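Local coordinates for protein soluble inorganic pyrophosphatase (Toxoplasma gondii, PDB 5WRT) that probably hydrolyses inorganic pyrophosphate to phosphate with magnesium as cofactor, as a soluble family I pyrophosphatase found here as a two-chain assembly, at residues 52-57 with 131-136; 16-21 with 69-74; 45-50 with 139-144; 170-175 with 212-217; 56-61 with 82-87. One frame throughout, in Å; residues are numbered along the deposited sequence.

Interaction 1: residues 52-57 with 131-136; sequences EIPKNT and LPVGGV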
# COMPACT_ATOMS: atom_id res chain seq x y z
N GLU A 52 -14.60 6.12 -9.95
CA GLU A 52 -14.99 6.74 -8.68
C GLU A 52 -13.80 7.38 -7.97
O GLU A 52 -13.90 8.52 -7.52
CB GLU A 52 -15.64 5.70 -7.77
CG GLU A 52 -16.97 5.15 -8.28
CD GLU A 52 -17.49 3.99 -7.45
OE1 GLU A 52 -16.66 3.23 -6.90
OE2 GLU A 52 -18.72 3.83 -7.35
N ILE A 53 -12.68 6.67 -7.87
CA ILE A 53 -11.51 7.17 -7.17
C ILE A 53 -10.36 7.31 -8.16
O ILE A 53 -9.85 6.31 -8.67
CB ILE A 53 -11.13 6.25 -5.99
CG1 ILE A 53 -12.23 6.27 -4.93
CG2 ILE A 53 -9.79 6.65 -5.40
CD1 ILE A 53 -12.06 5.25 -3.84
N PRO A 54 -9.92 8.54 -8.45
CA PRO A 54 -8.84 8.72 -9.42
C PRO A 54 -7.52 8.20 -8.90
O PRO A 54 -7.28 8.11 -7.69
CB PRO A 54 -8.78 10.24 -9.60
CG PRO A 54 -10.10 10.74 -9.14
CD PRO A 54 -10.51 9.82 -8.03
N LYS A 55 -6.65 7.84 -9.84
CA LYS A 55 -5.28 7.46 -9.54
C LYS A 55 -4.61 8.52 -8.66
O LYS A 55 -4.72 9.72 -8.93
CB LYS A 55 -4.51 7.29 -10.85
CG LYS A 55 -3.01 7.08 -10.72
CD LYS A 55 -2.35 7.10 -12.10
CE LYS A 55 -1.04 6.32 -12.12
NZ LYS A 55 -1.26 4.85 -12.16
N ASN A 56 -3.95 8.06 -7.60
CA ASN A 56 -3.17 8.89 -6.69
C ASN A 56 -4.03 9.78 -5.80
O ASN A 56 -3.65 10.91 -5.47
CB ASN A 56 -2.14 9.74 -7.45
CG ASN A 56 -0.95 8.92 -7.93
OD1 ASN A 56 -0.61 7.90 -7.33
ND2 ASN A 56 -0.32 9.36 -9.01
N THR A 57 -5.21 9.30 -5.40
CA THR A 57 -6.04 9.97 -4.41
C THR A 57 -6.46 8.95 -3.35
O THR A 57 -6.24 7.75 -3.50
CB THR A 57 -7.28 10.64 -5.03
OG1 THR A 57 -8.17 9.63 -5.53
CG2 THR A 57 -6.88 11.59 -6.15
N LEU A 131 -7.62 9.65 -14.37
CA LEU A 131 -8.99 9.80 -14.84
C LEU A 131 -9.82 10.56 -13.81
O LEU A 131 -9.59 10.44 -12.61
CB LEU A 131 -9.62 8.43 -15.11
CG LEU A 131 -8.86 7.56 -16.10
CD1 LEU A 131 -9.51 6.19 -16.23
CD2 LEU A 131 -8.78 8.25 -17.46
N PRO A 132 -10.80 11.35 -14.25
CA PRO A 132 -11.54 12.19 -13.31
C PRO A 132 -12.64 11.42 -12.59
O PRO A 132 -13.10 10.37 -13.04
CB PRO A 132 -12.13 13.27 -14.22
CG PRO A 132 -12.37 12.55 -15.50
CD PRO A 132 -11.23 11.57 -15.64
N VAL A 133 -13.06 11.98 -11.45
CA VAL A 133 -14.22 11.44 -10.75
C VAL A 133 -15.44 11.53 -11.66
O VAL A 133 -15.74 12.60 -12.21
CB VAL A 133 -14.46 12.21 -9.44
CG1 VAL A 133 -15.71 11.69 -8.75
CG2 VAL A 133 -13.26 12.11 -8.52
N GLY A 134 -16.13 10.41 -11.83
CA GLY A 134 -17.28 10.37 -12.72
C GLY A 134 -16.96 10.11 -14.17
O GLY A 134 -17.88 10.08 -14.99
N GLY A 135 -15.69 9.95 -14.53
CA GLY A 135 -15.35 9.57 -15.89
C GLY A 135 -15.87 8.19 -16.24
O GLY A 135 -15.95 7.30 -15.40
N VAL A 136 -16.22 8.02 -17.51
CA VAL A 136 -16.68 6.75 -18.04
C VAL A 136 -15.75 6.38 -19.19
O VAL A 136 -15.72 7.07 -20.22
CB VAL A 136 -18.14 6.81 -18.51
CG1 VAL A 136 -18.62 5.43 -18.94
CG2 VAL A 136 -19.02 7.37 -17.41
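Pro54 and Val133 join two type II beta turns, Pro54 to Thr57 just past strand 47-53 and Pro132 to Gly135 just ahead of strand 136-149. The Pro54 ring fills the bend of 131-136: its CB lies 3.1 Å from Leu131 O, and its CG meets Val133 CG2 at 3.5 Å. Val133 CG1 stands anti to its backbone N (chi1 177°), which leaves CG2 beside that N and near the proline ring; CG2 also comes within 3.8 Å of Glu52 O. No hydrogen bond crosses the contact; each turn is tied internally. Thr57 OG1 donates to Pro54 O at 2.8 Å, and Gly135 N to Pro132 O at 3.0 Å. The CB of Glu52 is directed away from 131-136; its OE2 accepts Met63 N, and the side chain lies about 4 Å from a bound magnesium ion. Glu52 is a magnesium-binding residue in a structure of this protein, although that ion is not bound to this chain; the contact borders the metal site. A classic beta bulge pairs Glu52 and Ile53 with Tyr93, Asn92 OD1 accepts both Leu131 N and Lys55 N, and Val133 leans on Val17 of strand 16-20.

Interaction 2: residues 16-21 with 69-74; sequences RVLLSK and FTPIMQ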
# COMPACT_ATOMS: atom_id res chain seq x y z
N ARG A 16 -20.30 16.59 -5.25
CA ARG A 16 -21.13 15.59 -5.91
C ARG A 16 -20.91 15.68 -7.41
O ARG A 16 -20.84 16.77 -7.97
CB ARG A 16 -22.61 15.82 -5.55
CG ARG A 16 -23.62 15.27 -6.54
CD ARG A 16 -24.99 15.91 -6.32
NE ARG A 16 -25.49 15.72 -4.96
CZ ARG A 16 -26.63 15.10 -4.65
NH1 ARG A 16 -27.40 14.60 -5.62
NH2 ARG A 16 -27.00 14.97 -3.38
N VAL A 17 -20.80 14.52 -8.05
CA VAL A 17 -20.62 14.42 -9.50
C VAL A 17 -21.80 13.67 -10.08
O VAL A 17 -22.06 12.52 -9.70
CB VAL A 17 -19.29 13.74 -9.86
CG1 VAL A 17 -19.15 13.64 -11.37
CG2 VAL A 17 -18.12 14.49 -9.26
N LEU A 18 -22.50 14.31 -11.01
CA LEU A 18 -23.63 13.72 -11.71
C LEU A 18 -23.29 13.56 -13.18
O LEU A 18 -22.44 14.29 -13.72
CB LEU A 18 -24.89 14.58 -11.55
CG LEU A 18 -25.49 14.63 -10.15
CD1 LEU A 18 -26.10 15.99 -9.87
CD2 LEU A 18 -26.52 13.53 -9.97
N LEU A 19 -23.94 12.61 -13.83
CA LEU A 19 -23.68 12.30 -15.23
C LEU A 19 -24.90 12.64 -16.08
O LEU A 19 -26.04 12.47 -15.65
CB LEU A 19 -23.33 10.82 -15.41
CG LEU A 19 -21.96 10.39 -14.90
CD1 LEU A 19 -21.59 9.05 -15.48
CD2 LEU A 19 -20.90 11.43 -15.24
N SER A 20 -24.64 13.15 -17.28
CA SER A 20 -25.69 13.44 -18.24
C SER A 20 -25.20 13.07 -19.64
O SER A 20 -23.99 13.05 -19.90
CB SER A 20 -26.10 14.92 -18.21
OG SER A 20 -25.01 15.75 -18.55
N LYS A 21 -26.14 12.77 -20.53
CA LYS A 21 -25.82 12.64 -21.94
C LYS A 21 -25.40 14.00 -22.50
O LYS A 21 -25.35 15.01 -21.80
CB LYS A 21 -27.01 12.09 -22.73
CG LYS A 21 -27.39 10.66 -22.44
CD LYS A 21 -28.83 10.42 -22.84
CE LYS A 21 -29.23 8.95 -22.74
NZ LYS A 21 -30.61 8.72 -23.25
N PHE A 69 -30.44 9.13 -9.53
CA PHE A 69 -29.38 9.15 -10.53
C PHE A 69 -28.04 8.69 -9.97
O PHE A 69 -27.02 8.82 -10.66
CB PHE A 69 -29.22 10.55 -11.16
CG PHE A 69 -30.40 10.98 -11.97
CD1 PHE A 69 -30.80 10.26 -13.08
CD2 PHE A 69 -31.13 12.10 -11.61
CE1 PHE A 69 -31.89 10.65 -13.83
CE2 PHE A 69 -32.23 12.50 -12.35
CZ PHE A 69 -32.61 11.77 -13.46
N THR A 70 -28.02 8.14 -8.76
CA THR A 70 -26.85 7.51 -8.17
C THR A 70 -25.56 8.33 -8.36
O THR A 70 -24.61 7.87 -8.97
CB THR A 70 -26.66 6.10 -8.74
OG1 THR A 70 -26.33 6.18 -10.13
CG2 THR A 70 -27.94 5.30 -8.58
N PRO A 71 -25.52 9.55 -7.81
CA PRO A 71 -24.33 10.38 -7.99
C PRO A 71 -23.14 9.86 -7.21
O PRO A 71 -23.27 9.05 -6.29
CB PRO A 71 -24.78 11.75 -7.46
CG PRO A 71 -25.80 11.41 -6.43
CD PRO A 71 -26.52 10.20 -6.95
N ILE A 72 -21.97 10.34 -7.58
CA ILE A 72 -20.73 9.98 -6.90
C ILE A 72 -20.46 11.05 -5.85
O ILE A 72 -20.36 12.24 -6.18
CB ILE A 72 -19.56 9.85 -7.89
CG1 ILE A 72 -19.83 8.72 -8.88
CG2 ILE A 72 -18.25 9.61 -7.15
CD1 ILE A 72 -18.77 8.59 -9.95
N MET A 73 -20.33 10.62 -4.60
CA MET A 73 -20.04 11.51 -3.48
C MET A 73 -19.06 10.79 -2.56
O MET A 73 -18.79 9.60 -2.72
CB MET A 73 -21.31 11.88 -2.71
CG MET A 73 -22.47 12.36 -3.57
SD MET A 73 -23.89 12.93 -2.61
CE MET A 73 -23.21 14.38 -1.80
N GLN A 74 -18.52 11.53 -1.60
CA GLN A 74 -17.58 10.95 -0.65
C GLN A 74 -18.32 10.18 0.43
O GLN A 74 -19.34 10.64 0.96
CB GLN A 74 -16.71 12.03 -0.02
CG GLN A 74 -15.56 11.48 0.82
CD GLN A 74 -14.48 12.50 1.08
OE1 GLN A 74 -14.55 13.63 0.60
NE2 GLN A 74 -13.46 12.11 1.83
O HOH W 1 -25.82 10.82 -12.49
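Arg16 sends CG anti to its backbone N (chi1 156°) and bends at chi3 (-58°), while Met73 places CG beside its own N and bends at chi3 as well. Pro71 and Met73 lie over one face of the Arg16 guanidinium, with NH1 3.7 Å from Pro71 CG and NH2 3.8 Å from Met73 SD. Leu18 runs alongside Pro71 in the same direction, and Leu18 CD2 packs on Pro71 CB at 3.5 Å. Between these groups the backbones form a single antiparallel bridge, the hydrogen-bonded pair Val17 and Ile72. Val17 N donates to Ile72 O at 3.0 Å, and Ile72 N returns the bond to Val17 O at 3.0 Å. Ile72 O also receives a CA-H contact from Arg16 CA at 3.4 Å. Where the segments part, a water takes over: it accepts from Leu19 N at 2.9 Å and donates to Phe69 O at 3.0 Å. The bridge thus links two small antiparallel sheets, since strand 16-20 is the middle strand between 3-7 and 26-27, whereas 72-74 is an outer strand beside 57-63. Val17 rests on Val133, and Ile72 packs against Met61 and Met63 of strand 57-63.

Interaction 3: residues 45-50 with 139-144; sequences LLFNMV and VKVLGA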
# COMPACT_ATOMS: atom_id res chain seq x y z
N LEU A 45 -13.20 -7.14 -26.69
CA LEU A 45 -14.34 -6.91 -25.82
C LEU A 45 -14.07 -5.76 -24.86
O LEU A 45 -13.06 -5.75 -24.16
CB LEU A 45 -14.65 -8.19 -25.04
CG LEU A 45 -15.83 -8.15 -24.07
CD1 LEU A 45 -17.14 -7.89 -24.80
CD2 LEU A 45 -15.88 -9.46 -23.32
N LEU A 46 -14.97 -4.78 -24.85
CA LEU A 46 -14.84 -3.59 -24.03
C LEU A 46 -15.95 -3.54 -23.00
O LEU A 46 -17.11 -3.84 -23.30
CB LEU A 46 -14.87 -2.32 -24.88
CG LEU A 46 -13.67 -2.12 -25.82
CD1 LEU A 46 -13.76 -0.77 -26.52
CD2 LEU A 46 -12.37 -2.23 -25.04
N PHE A 47 -15.59 -3.16 -21.78
CA PHE A 47 -16.55 -2.90 -20.71
C PHE A 47 -16.41 -1.43 -20.33
O PHE A 47 -15.30 -0.89 -20.34
CB PHE A 47 -16.31 -3.76 -19.47
CG PHE A 47 -16.28 -5.24 -19.73
CD1 PHE A 47 -15.16 -5.84 -20.29
CD2 PHE A 47 -17.35 -6.04 -19.38
CE1 PHE A 47 -15.13 -7.20 -20.52
CE2 PHE A 47 -17.33 -7.40 -19.60
CZ PHE A 47 -16.21 -7.98 -20.17
N ASN A 48 -17.53 -0.79 -19.99
CA ASN A 48 -17.45 0.57 -19.49
C ASN A 48 -17.12 0.56 -18.01
O ASN A 48 -17.61 -0.29 -17.25
CB ASN A 48 -18.75 1.33 -19.75
CG ASN A 48 -18.69 2.18 -21.01
OD1 ASN A 48 -17.63 2.69 -21.37
ND2 ASN A 48 -19.83 2.36 -21.66
N MET A 49 -16.27 1.49 -17.60
CA MET A 49 -15.88 1.65 -16.21
C MET A 49 -16.27 3.04 -15.74
O MET A 49 -15.93 4.04 -16.39
CB MET A 49 -14.38 1.44 -16.04
CG MET A 49 -13.81 2.06 -14.76
SD MET A 49 -12.01 1.90 -14.67
CE MET A 49 -11.72 2.41 -12.97
N VAL A 50 -17.00 3.11 -14.63
CA VAL A 50 -17.31 4.38 -13.99
C VAL A 50 -16.20 4.64 -12.98
O VAL A 50 -16.07 3.92 -11.99
CB VAL A 50 -18.69 4.35 -13.32
CG1 VAL A 50 -18.92 5.64 -12.53
CG2 VAL A 50 -19.78 4.17 -14.37
N VAL A 139 -12.89 -0.17 -21.10
CA VAL A 139 -11.69 -0.87 -20.65
C VAL A 139 -11.73 -2.30 -21.16
O VAL A 139 -12.79 -2.88 -21.39
CB VAL A 139 -11.56 -0.85 -19.11
CG1 VAL A 139 -11.52 0.57 -18.58
CG2 VAL A 139 -12.70 -1.64 -18.46
N LYS A 140 -10.54 -2.87 -21.34
CA LYS A 140 -10.38 -4.29 -21.63
C LYS A 140 -9.96 -4.99 -20.34
O LYS A 140 -9.00 -4.58 -19.68
CB LYS A 140 -9.34 -4.52 -22.73
CG LYS A 140 -8.98 -5.98 -22.93
CD LYS A 140 -8.14 -6.17 -24.19
CE LYS A 140 -7.03 -5.15 -24.27
NZ LYS A 140 -6.08 -5.45 -25.39
N VAL A 141 -10.69 -6.04 -19.99
CA VAL A 141 -10.48 -6.75 -18.74
C VAL A 141 -9.27 -7.67 -18.88
O VAL A 141 -9.16 -8.42 -19.86
CB VAL A 141 -11.74 -7.52 -18.34
CG1 VAL A 141 -11.40 -8.64 -17.40
CG2 VAL A 141 -12.74 -6.57 -17.69
N LEU A 142 -8.37 -7.62 -17.89
CA LEU A 142 -7.13 -8.39 -17.93
C LEU A 142 -7.05 -9.49 -16.89
O LEU A 142 -6.28 -10.44 -17.08
CB LEU A 142 -5.93 -7.45 -17.74
CG LEU A 142 -5.76 -6.33 -18.76
CD1 LEU A 142 -4.74 -5.31 -18.27
CD2 LEU A 142 -5.36 -6.89 -20.11
N GLY A 143 -7.82 -9.40 -15.81
CA GLY A 143 -7.70 -10.37 -14.73
C GLY A 143 -8.49 -9.90 -13.53
O GLY A 143 -9.17 -8.87 -13.57
N ALA A 144 -8.40 -10.69 -12.46
CA ALA A 144 -9.19 -10.41 -11.27
C ALA A 144 -8.55 -11.06 -10.06
O ALA A 144 -8.08 -12.20 -10.13
CB ALA A 144 -10.63 -10.91 -11.43
O HOH W 2 -12.32 -7.29 -22.05
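Val139 and Phe47 form an antiparallel hydrogen-bonded pair in the curled beta sheet of this pyrophosphatase domain, part of a longer protein, consistent with the barrel core of family I pyrophosphatases. The short strand segments run at 98° to each other, and within them one bridge joins the chains. Val139 fits the hollow bounded by Phe47 O and by CB and SD of Met49. Its CG1 lies beside the backbone N, anti to the carbonyl carbon (chi1 -58°), and lodges against Met49 CB at 3.9 Å; this leaves CG2 between N and carbonyl carbon, 3.3 Å from Phe47 O. Leu46, just before Phe47, brings CD2 to within 3.7 Å of Val139 O. The Phe47 ring receives Val141 obliquely, with CG2 3.6 Å from CD1, and has Val139 O at its edge in the ring plane. Two backbone bonds fix the pair: Phe47 N donates to Val139 O at 2.8 Å, and Val139 N to Phe47 O. Val221 and Ala217 of helix 214-232 touch Phe47 and Val141 respectively; Ala159 of strand 152-161 meets Val139. Lys140 carries its amino group away from Leu45 and Leu46 to Phe167 O, Leu170 O and Asn171 OD1. Beyond the bridge the diverging chains are spanned by a water that donates to Leu45 O at 2.7 Å and accepts from Val141 N at 2.9 Å.

Interaction 4: residues 170-175 with 212-217; sequences LNSVAD and LPAADA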
# COMPACT_ATOMS: atom_id res chain seq x y z
N LEU A 170 -1.61 -5.47 -23.98
CA LEU A 170 -2.03 -6.12 -22.75
C LEU A 170 -3.33 -6.88 -22.99
O LEU A 170 -4.35 -6.27 -23.34
CB LEU A 170 -2.22 -5.10 -21.62
CG LEU A 170 -0.99 -4.26 -21.24
CD1 LEU A 170 -1.36 -3.21 -20.21
CD2 LEU A 170 0.13 -5.15 -20.73
N ASN A 171 -3.29 -8.20 -22.82
CA ASN A 171 -4.49 -9.02 -22.94
C ASN A 171 -4.71 -9.98 -21.79
O ASN A 171 -5.81 -10.54 -21.69
CB ASN A 171 -4.47 -9.81 -24.26
CG ASN A 171 -4.26 -8.93 -25.47
OD1 ASN A 171 -5.11 -8.11 -25.81
ND2 ASN A 171 -3.12 -9.09 -26.14
N SER A 172 -3.73 -10.20 -20.92
CA SER A 172 -3.92 -11.05 -19.75
C SER A 172 -2.93 -10.65 -18.66
O SER A 172 -2.09 -9.76 -18.85
CB SER A 172 -3.78 -12.54 -20.10
OG SER A 172 -4.50 -13.33 -19.17
N VAL A 173 -3.04 -11.32 -17.52
CA VAL A 173 -2.14 -11.08 -16.38
C VAL A 173 -0.68 -11.21 -16.80
O VAL A 173 0.17 -10.41 -16.38
CB VAL A 173 -2.48 -12.05 -15.23
CG1 VAL A 173 -1.49 -11.87 -14.09
CG2 VAL A 173 -3.90 -11.83 -14.75
N ALA A 174 -0.37 -12.21 -17.63
CA ALA A 174 1.02 -12.46 -18.00
C ALA A 174 1.63 -11.25 -18.71
O ALA A 174 2.81 -10.94 -18.49
CB ALA A 174 1.10 -13.70 -18.89
N ASP A 175 0.86 -10.57 -19.55
CA ASP A 175 1.37 -9.36 -20.20
C ASP A 175 1.63 -8.25 -19.19
O ASP A 175 2.60 -7.50 -19.33
CB ASP A 175 0.39 -8.89 -21.28
CG ASP A 175 0.20 -9.92 -22.38
OD1 ASP A 175 1.17 -10.64 -22.69
OD2 ASP A 175 -0.92 -10.00 -22.94
N LEU A 212 -6.57 -14.21 -11.33
CA LEU A 212 -7.25 -15.07 -12.29
C LEU A 212 -7.08 -14.52 -13.70
O LEU A 212 -7.00 -13.30 -13.89
CB LEU A 212 -8.73 -15.19 -11.92
CG LEU A 212 -9.02 -16.17 -10.78
CD1 LEU A 212 -10.50 -16.49 -10.69
CD2 LEU A 212 -8.19 -17.45 -10.91
N PRO A 213 -7.01 -15.39 -14.71
CA PRO A 213 -6.79 -14.92 -16.08
C PRO A 213 -7.95 -14.07 -16.59
O PRO A 213 -9.04 -14.03 -16.01
CB PRO A 213 -6.66 -16.21 -16.90
CG PRO A 213 -6.35 -17.27 -15.90
CD PRO A 213 -6.98 -16.85 -14.61
N ALA A 214 -7.68 -13.37 -17.70
CA ALA A 214 -8.66 -12.44 -18.27
C ALA A 214 -9.99 -13.12 -18.56
O ALA A 214 -11.05 -12.54 -18.32
CB ALA A 214 -8.09 -11.81 -19.54
N ALA A 215 -9.95 -14.35 -19.09
CA ALA A 215 -11.18 -15.06 -19.41
C ALA A 215 -12.01 -15.32 -18.16
O ALA A 215 -13.24 -15.21 -18.18
CB ALA A 215 -10.87 -16.36 -20.13
N ASP A 216 -11.35 -15.69 -17.05
CA ASP A 216 -12.07 -15.86 -15.80
C ASP A 216 -12.64 -14.53 -15.32
O ASP A 216 -13.77 -14.48 -14.81
CB ASP A 216 -11.15 -16.45 -14.73
CG ASP A 216 -10.89 -17.92 -14.93
OD1 ASP A 216 -11.82 -18.64 -15.35
OD2 ASP A 216 -9.75 -18.36 -14.67
N ALA A 217 -11.88 -13.45 -15.48
CA ALA A 217 -12.37 -12.14 -15.05
C ALA A 217 -13.52 -11.66 -15.91
O ALA A 217 -14.39 -10.93 -15.42
CB ALA A 217 -11.22 -11.13 -15.07
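Ser172 and Val173 meet Leu212, Pro213 and Ala214 where two helices begin, 173-179 and 214-232. Van der Waals contact comes first, and it is mostly carbon against oxygen. Ala214 CB points at the other segment and touches Asn171 O at 3.4 Å. Val173 CG2, set beside its own backbone N because CG1 stands anti to that N (chi1 176°), rests on Leu212 O at 3.5 Å. Ser172 OG, anti to its backbone N, lies 3.5 Å from Ala214 N without forming a hydrogen bond, and the Ala214 methyl group is close by.

Hydrogen bonds run within each segment. Ser172 holds the N-cap position of helix 173-179, yet its hydroxyl makes no capping bond. Asp175 instead reaches back: its OD2 accepts Asn171 N at 3.0 Å through the anti lone pair, and more weakly Ser172 N. Pro213 is the N-cap of helix 214-232, and Ala217 N bonds to Pro213 O at 2.9 Å in the first helical turn.

Charged partners lie outside the contact. Asp175 OD1 pairs with Arg178, and Asp216 OD1 with Arg219; Leu170 O and Asn171 OD1 both receive Lys140 NZ from strand 136-149.

Each helix carries an aspartate in its first turn, where a negative charge would be expected to suit the N-terminal end of the helix dipole. With no polar bond between the segments, their fit rests on shape, and both are also bonded to strand 136-149, through Lys140 and through Leu212 with Ala144.

Interaction 5: residues 56-61 with 82-87; sequences NTRRKM and LREYAS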
# COMPACT_ATOMS: atom_id res chain seq x y z
N ASN A 56 -3.95 8.06 -7.60
CA ASN A 56 -3.17 8.89 -6.69
C ASN A 56 -4.03 9.78 -5.80
O ASN A 56 -3.65 10.91 -5.47
CB ASN A 56 -2.14 9.74 -7.45
CG ASN A 56 -0.95 8.92 -7.93
OD1 ASN A 56 -0.61 7.90 -7.33
ND2 ASN A 56 -0.32 9.36 -9.01
N THR A 57 -5.21 9.30 -5.40
CA THR A 57 -6.04 9.97 -4.41
C THR A 57 -6.46 8.95 -3.35
O THR A 57 -6.24 7.75 -3.50
CB THR A 57 -7.28 10.64 -5.03
OG1 THR A 57 -8.17 9.63 -5.53
CG2 THR A 57 -6.88 11.59 -6.15
N ARG A 58 -7.08 9.44 -2.28
CA ARG A 58 -7.46 8.56 -1.18
C ARG A 58 -8.84 8.84 -0.60
O ARG A 58 -9.23 8.14 0.34
CB ARG A 58 -6.40 8.59 -0.06
CG ARG A 58 -6.25 9.88 0.71
CD ARG A 58 -5.41 9.61 1.94
NE ARG A 58 -5.11 10.82 2.70
CZ ARG A 58 -3.87 11.25 2.95
NH1 ARG A 58 -2.83 10.56 2.50
NH2 ARG A 58 -3.68 12.36 3.65
N ARG A 59 -9.57 9.83 -1.10
CA ARG A 59 -10.94 10.02 -0.63
C ARG A 59 -11.83 8.91 -1.15
O ARG A 59 -11.77 8.55 -2.33
CB ARG A 59 -11.48 11.38 -1.08
CG ARG A 59 -10.78 12.58 -0.48
CD ARG A 59 -11.50 13.87 -0.84
NE ARG A 59 -10.92 15.02 -0.16
CZ ARG A 59 -10.02 15.83 -0.70
NH1 ARG A 59 -9.59 15.62 -1.94
NH2 ARG A 59 -9.54 16.85 -0.01
N LYS A 60 -12.67 8.37 -0.27
CA LYS A 60 -13.52 7.23 -0.62
C LYS A 60 -14.76 7.74 -1.35
O LYS A 60 -15.84 7.89 -0.78
CB LYS A 60 -13.88 6.43 0.62
CG LYS A 60 -14.64 5.14 0.34
CD LYS A 60 -14.44 4.13 1.47
CE LYS A 60 -15.39 2.95 1.33
NZ LYS A 60 -15.64 2.28 2.63
N MET A 61 -14.58 8.02 -2.64
CA MET A 61 -15.69 8.42 -3.49
C MET A 61 -16.40 7.17 -4.00
O MET A 61 -15.77 6.21 -4.43
CB MET A 61 -15.20 9.26 -4.66
CG MET A 61 -14.29 10.41 -4.24
SD MET A 61 -15.11 11.65 -3.22
CE MET A 61 -16.36 12.25 -4.35
N LEU A 82 -16.24 12.92 6.73
CA LEU A 82 -15.82 12.36 5.45
C LEU A 82 -14.82 11.23 5.66
O LEU A 82 -13.87 11.35 6.43
CB LEU A 82 -15.19 13.47 4.60
CG LEU A 82 -16.16 14.57 4.20
CD1 LEU A 82 -15.41 15.69 3.51
CD2 LEU A 82 -17.24 14.02 3.29
N ARG A 83 -15.05 10.11 4.97
CA ARG A 83 -14.21 8.93 5.09
C ARG A 83 -13.17 8.91 3.98
O ARG A 83 -13.49 9.13 2.81
CB ARG A 83 -15.04 7.65 5.07
CG ARG A 83 -14.22 6.39 4.85
CD ARG A 83 -15.06 5.12 4.91
NE ARG A 83 -15.34 4.73 6.29
CZ ARG A 83 -16.55 4.55 6.79
NH1 ARG A 83 -17.63 4.73 6.03
NH2 ARG A 83 -16.70 4.19 8.06
N GLU A 84 -11.92 8.66 4.36
CA GLU A 84 -10.83 8.44 3.43
C GLU A 84 -10.23 7.07 3.68
O GLU A 84 -10.33 6.53 4.79
CB GLU A 84 -9.73 9.50 3.58
CG GLU A 84 -10.16 10.93 3.29
CD GLU A 84 -8.99 11.89 3.31
OE1 GLU A 84 -7.86 11.44 3.61
OE2 GLU A 84 -9.19 13.09 3.02
N TYR A 85 -9.61 6.50 2.65
CA TYR A 85 -8.77 5.34 2.88
C TYR A 85 -7.52 5.77 3.64
O TYR A 85 -7.06 6.91 3.54
CB TYR A 85 -8.39 4.67 1.55
CG TYR A 85 -9.53 3.93 0.90
CD1 TYR A 85 -10.33 3.06 1.63
CD2 TYR A 85 -9.82 4.10 -0.45
CE1 TYR A 85 -11.38 2.38 1.04
CE2 TYR A 85 -10.86 3.43 -1.05
CZ TYR A 85 -11.64 2.57 -0.30
OH TYR A 85 -12.69 1.89 -0.89
N ALA A 86 -6.95 4.83 4.40
CA ALA A 86 -5.75 5.14 5.16
C ALA A 86 -4.54 5.35 4.27
O ALA A 86 -3.56 5.95 4.71
CB ALA A 86 -5.46 4.02 6.17
N SER A 87 -4.59 4.87 3.03
CA SER A 87 -3.48 4.97 2.10
C SER A 87 -3.97 5.47 0.75
O SER A 87 -5.14 5.30 0.40
CB SER A 87 -2.78 3.61 1.93
OG SER A 87 -2.06 3.27 3.09
O HOH W 3 -11.45 14.24 2.68
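Arg83 O is gripped by two N-H donors: Lys60 N, 3.3 Å away, and Gln74 NE2 of strand 72-74. A second backbone bond runs from Tyr85 N to Arg58 O at 2.9 Å. Between the two, Arg59 and Glu84 form an antiparallel non-hydrogen-bonded pair. They belong to a three-stranded antiparallel sheet in which strand 57-63 lies between 72-74 and 84-89. Glu84 serves both neighbouring arginines. Arg58 NE makes a salt bridge to Glu84 OE1 at 3.0 Å; the oxygen sits at the edge of the guanidinium, in its plane, and is met on its syn side, 30° out of the carboxylate plane. Arg59 lies alongside Glu84, and a water joins them, accepting from Arg59 NE at 3.0 Å and donating to Glu84 OE2 at 2.6 Å. Lys60, its chain extended beyond CG, crosses Tyr85 at about a right angle and lays CD 3.6 Å from Tyr85 CE1; the Tyr85 side chain is about 6 Å from a bound magnesium ion. The same CD touches Arg83 CD, and Lys60 NZ lies 4.4 Å from Arg83 NE, like charges close together. Asp75 probably eases that repulsion, forming a salt bridge with Arg83 NH1 and a weak ion pair with Lys60. At the subunit interface, Ser87 OG bonds to Tyr90 of the second subunit, and Arg58 packs on Ala86 of the second subunit.

How the interactions relate
Interaction 3 is the buried one, a short strand pairing lined with apolar side chains; interactions 1 and 2 are partly buried, and interactions 4 and 5 lie at the surface. Strand 47-53 serves both 1 and 3, while 1 and 5 share Asn56 and Thr57 and both reach the second subunit. Interactions 2 and 5 use neighbouring strands of one small sheet and are joined through Gln74. Charge dominates only in 5, whereas 1 and 4 lack hydrogen bonds across their segments and rely on van der Waals contact, partly of carbons with carbonyl oxygens. Interaction 4 touches 3 through Lys140 and Leu212. The centres of interactions 2 and 4 are about 31 Å apart.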